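Local coordinates for predicted flavin-nucleotide-binding protein from COG3576 family structurally related to pyridoxine 5'-phosphate oxidase (Lactobacillus delbrueckii subsp. bulgaricus, PDB 2HTD) that is of unproven function but probably binds a flavin nucleotide, as in the pyridoxamine 5'-phosphate oxidase family to which it is related in structure, at residues 39-44 against 58-63; 67-72 against 113-118. One frame throughout, in Å; residues are numbered along the deposited sequence.

Contact 1 (39-44 against 58-63). With SO4 (sulfate ion), chain I.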
ATOM      1  N   ASN B  39       3.530  -8.661 -11.420  1.00 16.10           N
ATOM      2  CA  ASN B  39       2.435  -8.573 -10.458  1.00 14.31           C
ATOM      3  C   ASN B  39       1.830  -7.185 -10.421  1.00 14.29           C
ATOM      4  O   ASN B  39       2.446  -6.209 -10.826  1.00 17.42           O
ATOM      5  CB  ASN B  39       2.942  -8.957  -9.056  1.00 17.41           C
ATOM      6  CG  ASN B  39       3.389 -10.364  -8.982  1.00 19.90           C
ATOM      7  OD1 ASN B  39       2.562 -11.280  -8.858  1.00 21.47           O
ATOM      8  ND2 ASN B  39       4.720 -10.587  -9.109  1.00 15.51           N
ATOM      9  N   LEU B  40       0.579  -7.100  -9.947  1.00 14.34           N
ATOM     10  CA  LEU B  40      -0.076  -5.852  -9.756  1.00 15.17           C
ATOM     11  C   LEU B  40       0.632  -5.135  -8.618  1.00 13.27           C
ATOM     12  O   LEU B  40       0.745  -5.673  -7.501  1.00 17.01           O
ATOM     13  CB  LEU B  40      -1.554  -6.083  -9.393  1.00 15.54           C
ATOM     14  CG  LEU B  40      -2.394  -4.832  -9.157  1.00 16.66           C
ATOM     15  CD1 LEU B  40      -2.394  -3.849 -10.346  1.00 16.21           C
ATOM     16  CD2 LEU B  40      -3.812  -5.261  -8.790  1.00 15.17           C
ATOM     17  N   VAL B  41       1.138  -3.939  -8.894  1.00 12.79           N
ATOM     18  CA  VAL B  41       1.877  -3.133  -7.915  1.00 10.95           C
ATOM     19  C   VAL B  41       0.917  -2.233  -7.147  1.00 12.81           C
ATOM     20  O   VAL B  41      -0.011  -1.665  -7.725  1.00 17.66           O
ATOM     21  CB  VAL B  41       2.970  -2.331  -8.648  1.00 16.25           C
ATOM     22  CG1 VAL B  41       3.735  -1.367  -7.727  1.00 14.85           C
ATOM     23  CG2 VAL B  41       3.895  -3.365  -9.281  1.00 14.76           C
ATOM     24  N   TYR B  42       1.184  -2.084  -5.846  1.00 11.16           N
ATOM     25  CA  TYR B  42       0.445  -1.142  -4.999  1.00 12.55           C
ATOM     26  C   TYR B  42       1.367  -0.035  -4.582  1.00 14.10           C
ATOM     27  O   TYR B  42       2.558  -0.262  -4.342  1.00 13.96           O
ATOM     28  CB  TYR B  42      -0.164  -1.818  -3.751  1.00 15.55           C
ATOM     29  CG  TYR B  42      -1.424  -2.520  -4.075  1.00 13.29           C
ATOM     30  CD1 TYR B  42      -1.414  -3.705  -4.826  1.00 14.96           C
ATOM     31  CD2 TYR B  42      -2.650  -2.025  -3.683  1.00 12.93           C
ATOM     32  CE1 TYR B  42      -2.596  -4.333  -5.168  1.00 14.14           C
ATOM     33  CE2 TYR B  42      -3.810  -2.634  -4.028  1.00 13.42           C
ATOM     34  CZ  TYR B  42      -3.796  -3.802  -4.758  1.00 15.29           C
ATOM     35  OH  TYR B  42      -5.039  -4.335  -5.027  1.00 15.40           O
ATOM     36  N   LEU B  43       0.836   1.171  -4.551  1.00 12.53           N
ATOM     37  CA  LEU B  43       1.586   2.385  -4.290  1.00 13.12           C
ATOM     38  C   LEU B  43       0.986   3.135  -3.117  1.00 15.31           C
ATOM     39  O   LEU B  43      -0.222   3.229  -2.994  1.00 16.29           O
ATOM     40  CB  LEU B  43       1.562   3.254  -5.549  1.00 18.06           C
ATOM     41  CG  LEU B  43       2.061   4.668  -5.705  1.00 22.94           C
ATOM     42  CD1 LEU B  43       2.220   4.914  -7.195  1.00 25.04           C
ATOM     43  CD2 LEU B  43       1.095   5.682  -5.120  1.00 21.26           C
ATOM     44  N   ALA B  44       1.854   3.724  -2.300  1.00 13.26           N
ATOM     45  CA  ALA B  44       1.454   4.456  -1.115  1.00 13.08           C
ATOM     46  C   ALA B  44       2.109   5.813  -1.128  1.00 11.83           C
ATOM     47  O   ALA B  44       3.269   5.943  -1.549  1.00 12.58           O
ATOM     48  CB  ALA B  44       1.838   3.697   0.164  1.00 14.45           C
ATOM     49  N   GLY B  58      -1.734  -0.352 -12.104  1.00 14.37           N
ATOM     50  CA  GLY B  58      -1.544  -1.354 -13.145  1.00 13.91           C
ATOM     51  C   GLY B  58      -0.478  -1.040 -14.183  1.00 15.82           C
ATOM     52  O   GLY B  58       0.039  -1.941 -14.850  1.00 16.51           O
ATOM     53  N   SER B  59      -0.164   0.243 -14.354  1.00 14.45           N
ATOM     54  CA  SER B  59       0.759   0.664 -15.440  1.00 14.72           C
ATOM     55  C   SER B  59       2.228   0.721 -15.051  1.00 16.72           C
ATOM     56  O   SER B  59       3.040   1.246 -15.813  1.00 17.79           O
ATOM     57  CB  SER B  59       0.346   2.023 -15.962  1.00 14.55           C
ATOM     58  OG  SER B  59       0.395   2.955 -14.919  1.00 17.37           O
HETATM   59  N   MSE B  60       2.592   0.193 -13.883  1.00 16.75           N
HETATM   60  CA  MSE B  60       3.974   0.235 -13.428  1.00 18.74           C
HETATM   61  C   MSE B  60       4.885  -0.543 -14.345  1.00 18.09           C
HETATM   62  O   MSE B  60       4.536  -1.645 -14.775  1.00 21.32           O
HETATM   63  CB  MSE B  60       4.075  -0.355 -12.011  1.00 17.93           C
HETATM   64  CG  MSE B  60       5.363  -0.028 -11.276  1.00 21.12           C
HETATM   65 SE   MSE B  60       5.525   1.791 -10.875  0.70 17.03          SE
HETATM   66  CE  MSE B  60       3.901   2.111 -10.040  1.00 13.00           C
ATOM     67  N   THR B  61       6.021   0.047 -14.690  1.00 14.48           N
ATOM     68  CA  THR B  61       7.101  -0.634 -15.368  1.00 15.91           C
ATOM     69  C   THR B  61       8.451  -0.321 -14.754  1.00 17.51           C
ATOM     70  O   THR B  61       8.604   0.607 -13.953  1.00 18.28           O
ATOM     71  CB  THR B  61       7.137  -0.296 -16.864  1.00 20.13           C
ATOM     72  OG1 THR B  61       7.550   1.050 -17.051  1.00 22.26           O
ATOM     73  CG2 THR B  61       5.774  -0.475 -17.501  1.00 21.58           C
ATOM     74  N   VAL B  62       9.446  -1.105 -15.166  1.00 14.98           N
ATOM     75  CA  VAL B  62      10.780  -0.993 -14.649  1.00 14.81           C
ATOM     76  C   VAL B  62      11.612  -0.430 -15.771  1.00 15.49           C
ATOM     77  O   VAL B  62      11.664  -1.012 -16.866  1.00 16.85           O
ATOM     78  CB  VAL B  62      11.336  -2.376 -14.224  1.00 13.68           C
ATOM     79  CG1 VAL B  62      12.756  -2.206 -13.709  1.00 14.04           C
ATOM     80  CG2 VAL B  62      10.412  -3.016 -13.159  1.00 14.56           C
ATOM     81  N   LEU B  63      12.251   0.724 -15.541  1.00 13.96           N
ATOM     82  CA  LEU B  63      13.120   1.310 -16.552  1.00 14.55           C
ATOM     83  C   LEU B  63      14.529   0.730 -16.470  1.00 13.96           C
ATOM     84  O   LEU B  63      15.176   0.484 -17.462  1.00 16.29           O
ATOM     85  CB  LEU B  63      13.190   2.829 -16.412  1.00 14.38           C
ATOM     86  CG  LEU B  63      11.841   3.537 -16.528  1.00 13.93           C
ATOM     87  CD1 LEU B  63      12.073   5.034 -16.364  1.00 13.97           C
ATOM     88  CD2 LEU B  63      11.236   3.221 -17.855  1.00 15.46           C
TER
HETATM   89  S   SO4 I 123      -3.339   2.362 -13.807  1.00 30.52           S
HETATM   90  O1  SO4 I 123      -3.635   1.738 -15.109  1.00 33.80           O
HETATM   91  O2  SO4 I 123      -4.142   3.600 -13.637  1.00 32.54           O
HETATM   92  O3  SO4 I 123      -3.893   1.510 -12.721  1.00 28.42           O
HETATM   93  O4  SO4 I 123      -1.897   2.610 -13.661  1.00 35.59           O
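Val41 and Met60, a selenomethionine in this crystal, meet inside the flavin-binding split barrel expected of this family, where strand 41-46 faces the short run leading into strand 61-64. No hydrogen bond joins the two segments; the evidence is apolar contact. CB of Val41 lies 4.1 Å from CB of Met60, and the side chains cross at about a right angle. With Val41 CG1 anti to the backbone N (chi1 175°), CG1 comes alongside Met60 CG while CG2 approaches Met60 CB, so both methyls rest on one bent chain. Bends at chi2 and chi3 carry the Met60 methyl CE to 4.3 Å from Leu43 CD1. Tyr70 and Leu90 also touch both Leu43 and Met60. Cutting Val41 back to an alanine removes both methyls and is likely to open a gap beside Met60 CB and CG, leaving the bent chain freer to turn. At the outer end, Leu40 CD1 reaches back to Gly58 CA at 3.8 Å, although its CB points away.

A sulfate, probably from the crystallisation liquor, sits against Gly58 and Ser59 and is also bonded to Lys73 NZ. Gly58 N donates to sulfate O3 at 2.9 Å (N-H...O angle 155°). Two donors of Ser59 converge on sulfate O4: its backbone N at 3.0 Å, and the hydroxyl OG at 2.6 Å.

Contact 2 (67-72 against 113-118)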
ATOM      1  N   HIS B  67      15.110   2.565 -11.266  1.00 14.11           N
ATOM      2  CA  HIS B  67      14.035   3.449 -11.744  1.00 14.90           C
ATOM      3  C   HIS B  67      12.816   2.729 -12.264  1.00 15.30           C
ATOM      4  O   HIS B  67      12.906   1.823 -13.074  1.00 12.77           O
ATOM      5  CB  HIS B  67      14.541   4.377 -12.854  1.00 13.65           C
ATOM      6  CG  HIS B  67      15.670   5.248 -12.428  1.00 17.43           C
ATOM      7  ND1 HIS B  67      16.970   4.815 -12.456  1.00 17.89           N
ATOM      8  CD2 HIS B  67      15.692   6.485 -11.884  1.00 18.42           C
ATOM      9  CE1 HIS B  67      17.761   5.772 -12.006  1.00 22.06           C
ATOM     10  NE2 HIS B  67      17.007   6.790 -11.637  1.00 16.70           N
ATOM     11  N   LEU B  68      11.645   3.181 -11.814  1.00 11.73           N
ATOM     12  CA  LEU B  68      10.374   2.694 -12.259  1.00 14.43           C
ATOM     13  C   LEU B  68       9.601   3.808 -12.918  1.00 10.84           C
ATOM     14  O   LEU B  68       9.985   4.961 -12.834  1.00 12.55           O
ATOM     15  CB  LEU B  68       9.555   2.161 -11.082  1.00 14.71           C
ATOM     16  CG  LEU B  68      10.301   1.129 -10.209  1.00 16.01           C
ATOM     17  CD1 LEU B  68       9.594   0.971  -8.869  1.00 23.15           C
ATOM     18  CD2 LEU B  68      10.410  -0.179 -10.913  1.00 23.79           C
ATOM     19  N   GLN B  69       8.506   3.451 -13.570  1.00 12.89           N
ATOM     20  CA  GLN B  69       7.667   4.424 -14.241  1.00 12.74           C
ATOM     21  C   GLN B  69       6.229   3.956 -14.295  1.00 14.12           C
ATOM     22  O   GLN B  69       5.980   2.764 -14.488  1.00 12.58           O
ATOM     23  CB  GLN B  69       8.211   4.647 -15.662  1.00 11.59           C
ATOM     24  CG  GLN B  69       7.425   5.660 -16.480  1.00 13.80           C
ATOM     25  CD  GLN B  69       7.992   5.810 -17.855  1.00 13.55           C
ATOM     26  OE1 GLN B  69       7.681   5.035 -18.760  1.00 14.63           O
ATOM     27  NE2 GLN B  69       8.835   6.820 -18.038  1.00 12.87           N
ATOM     28  N   TYR B  70       5.264   4.867 -14.165  1.00 11.15           N
ATOM     29  CA  TYR B  70       3.880   4.532 -14.382  1.00 12.96           C
ATOM     30  C   TYR B  70       3.123   5.705 -14.978  1.00 13.94           C
ATOM     31  O   TYR B  70       3.641   6.824 -15.022  1.00 13.68           O
ATOM     32  CB  TYR B  70       3.217   4.064 -13.087  1.00 14.64           C
ATOM     33  CG  TYR B  70       2.972   5.138 -12.035  1.00 15.27           C
ATOM     34  CD1 TYR B  70       3.950   5.447 -11.127  1.00 19.68           C
ATOM     35  CD2 TYR B  70       1.752   5.779 -11.938  1.00 16.92           C
ATOM     36  CE1 TYR B  70       3.744   6.396 -10.166  1.00 18.29           C
ATOM     37  CE2 TYR B  70       1.525   6.753 -10.977  1.00 17.78           C
ATOM     38  CZ  TYR B  70       2.520   7.047 -10.094  1.00 20.00           C
ATOM     39  OH  TYR B  70       2.355   7.981  -9.091  1.00 25.15           O
ATOM     40  N   LEU B  71       1.911   5.436 -15.459  1.00 13.41           N
ATOM     41  CA  LEU B  71       1.052   6.458 -15.991  1.00 14.33           C
ATOM     42  C   LEU B  71       0.070   6.890 -14.938  1.00 17.07           C
ATOM     43  O   LEU B  71      -0.555   6.066 -14.269  1.00 18.08           O
ATOM     44  CB  LEU B  71       0.297   5.937 -17.215  1.00 13.68           C
ATOM     45  CG  LEU B  71       1.180   5.337 -18.301  1.00 13.62           C
ATOM     46  CD1 LEU B  71       0.347   4.841 -19.503  1.00 14.15           C
ATOM     47  CD2 LEU B  71       2.296   6.299 -18.771  1.00 17.82           C
ATOM     48  N   GLU B  72      -0.065   8.207 -14.788  1.00 16.31           N
ATOM     49  CA  GLU B  72      -1.060   8.758 -13.908  1.00 16.56           C
ATOM     50  C   GLU B  72      -2.231   9.217 -14.758  1.00 16.43           C
ATOM     51  O   GLU B  72      -2.162  10.246 -15.442  1.00 15.09           O
ATOM     52  CB  GLU B  72      -0.481   9.902 -13.086  1.00 16.16           C
ATOM     53  CG  GLU B  72      -1.471  10.500 -12.102  1.00 20.21           C
ATOM     54  CD  GLU B  72      -2.048   9.468 -11.134  1.00 23.40           C
ATOM     55  OE1 GLU B  72      -1.248   8.759 -10.478  1.00 24.28           O
ATOM     56  OE2 GLU B  72      -3.290   9.355 -11.022  1.00 26.79           O
ATOM     57  N   ASP B 113       5.786  17.627 -21.208  1.00 12.36           N
ATOM     58  CA  ASP B 113       7.070  17.982 -21.780  1.00 10.17           C
ATOM     59  C   ASP B 113       7.392  16.998 -22.891  1.00  8.49           C
ATOM     60  O   ASP B 113       6.628  16.094 -23.174  1.00  7.37           O
ATOM     61  CB  ASP B 113       8.163  18.035 -20.695  1.00  9.78           C
ATOM     62  CG  ASP B 113       8.274  16.749 -19.887  1.00 14.62           C
ATOM     63  OD1 ASP B 113       7.799  15.692 -20.343  1.00 12.51           O
ATOM     64  OD2 ASP B 113       8.848  16.791 -18.775  1.00 12.25           O
ATOM     65  N   ASP B 114       8.507  17.179 -23.575  1.00  8.64           N
ATOM     66  CA  ASP B 114       8.811  16.319 -24.692  1.00  8.00           C
ATOM     67  C   ASP B 114       9.065  14.882 -24.232  1.00  7.42           C
ATOM     68  O   ASP B 114       8.802  13.937 -24.967  1.00  8.61           O
ATOM     69  CB  ASP B 114       9.999  16.870 -25.500  1.00 11.25           C
ATOM     70  CG  ASP B 114       9.660  18.158 -26.237  1.00 14.43           C
ATOM     71  OD1 ASP B 114       8.458  18.518 -26.371  1.00 18.11           O
ATOM     72  OD2 ASP B 114      10.606  18.814 -26.710  1.00 21.56           O
ATOM     73  N   TYR B 115       9.576  14.693 -23.029  1.00  8.10           N
ATOM     74  CA  TYR B 115       9.760  13.323 -22.525  1.00 10.34           C
ATOM     75  C   TYR B 115       8.439  12.612 -22.374  1.00  8.13           C
ATOM     76  O   TYR B 115       8.281  11.458 -22.827  1.00 11.33           O
ATOM     77  CB  TYR B 115      10.485  13.339 -21.192  1.00  9.58           C
ATOM     78  CG  TYR B 115      10.699  11.970 -20.623  1.00  9.47           C
ATOM     79  CD1 TYR B 115      11.609  11.083 -21.193  1.00 13.80           C
ATOM     80  CD2 TYR B 115      10.029  11.563 -19.481  1.00 12.31           C
ATOM     81  CE1 TYR B 115      11.810   9.802 -20.642  1.00 13.17           C
ATOM     82  CE2 TYR B 115      10.223  10.314 -18.949  1.00  8.95           C
ATOM     83  CZ  TYR B 115      11.119   9.443 -19.510  1.00 16.21           C
ATOM     84  OH  TYR B 115      11.307   8.215 -18.921  1.00 14.25           O
ATOM     85  N   ALA B 116       7.476  13.283 -21.744  1.00  7.56           N
ATOM     86  CA  ALA B 116       6.135  12.743 -21.610  1.00 10.12           C
ATOM     87  C   ALA B 116       5.544  12.398 -22.987  1.00  9.41           C
ATOM     88  O   ALA B 116       4.961  11.321 -23.191  1.00  8.77           O
ATOM     89  CB  ALA B 116       5.240  13.748 -20.927  1.00  9.99           C
ATOM     90  N   LYS B 117       5.669  13.318 -23.933  1.00 12.47           N
ATOM     91  CA  LYS B 117       5.137  13.077 -25.241  1.00 13.09           C
ATOM     92  C   LYS B 117       5.735  11.835 -25.901  1.00 14.74           C
ATOM     93  O   LYS B 117       5.020  11.094 -26.591  1.00 14.60           O
ATOM     94  CB  LYS B 117       5.358  14.306 -26.125  1.00 13.61           C
ATOM     95  CG  LYS B 117       4.518  15.508 -25.698  1.00 16.33           C
ATOM     96  CD  LYS B 117       4.733  16.645 -26.672  1.00 15.33           C
ATOM     97  CE  LYS B 117       4.319  17.973 -26.120  1.00 26.73           C
ATOM     98  NZ  LYS B 117       5.125  19.033 -26.807  1.00 34.67           N
ATOM     99  N   LYS B 118       7.047  11.640 -25.733  1.00 13.39           N
ATOM    100  CA  LYS B 118       7.751  10.494 -26.301  1.00 14.70           C
ATOM    101  C   LYS B 118       7.259   9.193 -25.674  1.00 14.73           C
ATOM    102  O   LYS B 118       6.929   8.233 -26.375  1.00 16.79           O
ATOM    103  CB  LYS B 118       9.249  10.659 -26.057  1.00 18.64           C
ATOM    104  CG  LYS B 118      10.131   9.610 -26.697  1.00 25.29           C
ATOM    105  CD  LYS B 118      11.567  10.140 -26.882  1.00 32.49           C
TER
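The phenol end of Tyr115 is met obliquely by the side-chain amide of Gln69, the two planes lying 61° apart. Gln69 NE2 comes to 3.0 Å from Tyr115 OH and 3.8 Å from Tyr115 CZ, so the approach is centred on the hydroxyl end of the ring. The ring of His110 meets that of Tyr115 as well. At the edge of the Tyr70 ring, in its plane, lies Glu72 OE1, whose salt-bridge partner is Lys57. Gln69 and Tyr115 arrive from opposite directions, Gln69 stretched out with CG anti to the backbone N (chi1 -180°) and straight again at chi2. Asn132 supplies the clear hydrogen bonds to both: its OD1 accepts from Gln69 NE2, while its ND2 bonds Tyr115 OH.

Here helix 114-120 leans on the antiparallel sheet of what is probably the family's split barrel, meeting strand 67-72 through a single residue pair that buries 63 Å². The helix start is fixed by an N-cap: Asp113 OD1 accepts from Ala116 N at 2.8 Å, with an N-H...O angle of 167°. Asp113 OD2 is held by His110 ND1. Within the first turn, Lys117 NZ makes a weak salt bridge to Asp114 OD1 at 3.4 Å.

How the contacts relate
From the N terminus, the chain leaves helix 30-38, runs through strand 41-46 and returns along strand 52-57; contact 1 closes this short loop, with 13 residues between its segments. Contact 2 opens only afterwards, in series with the first, and spans 40 residues that include helix 77-83 and strands 88-94 and 99-110. The two neither nest nor cross. Their centres are 14 Å apart, yet they adjoin because strands 61-64 and 67-72 are antiparallel neighbours: Thr61 N lies 2.7 Å from Gln69 O, a probable hydrogen bond. Contact 1 ties the run into edge strand 61-64 to strand 41-46; contact 2 ties its inner neighbour 67-72 to helix 114-120.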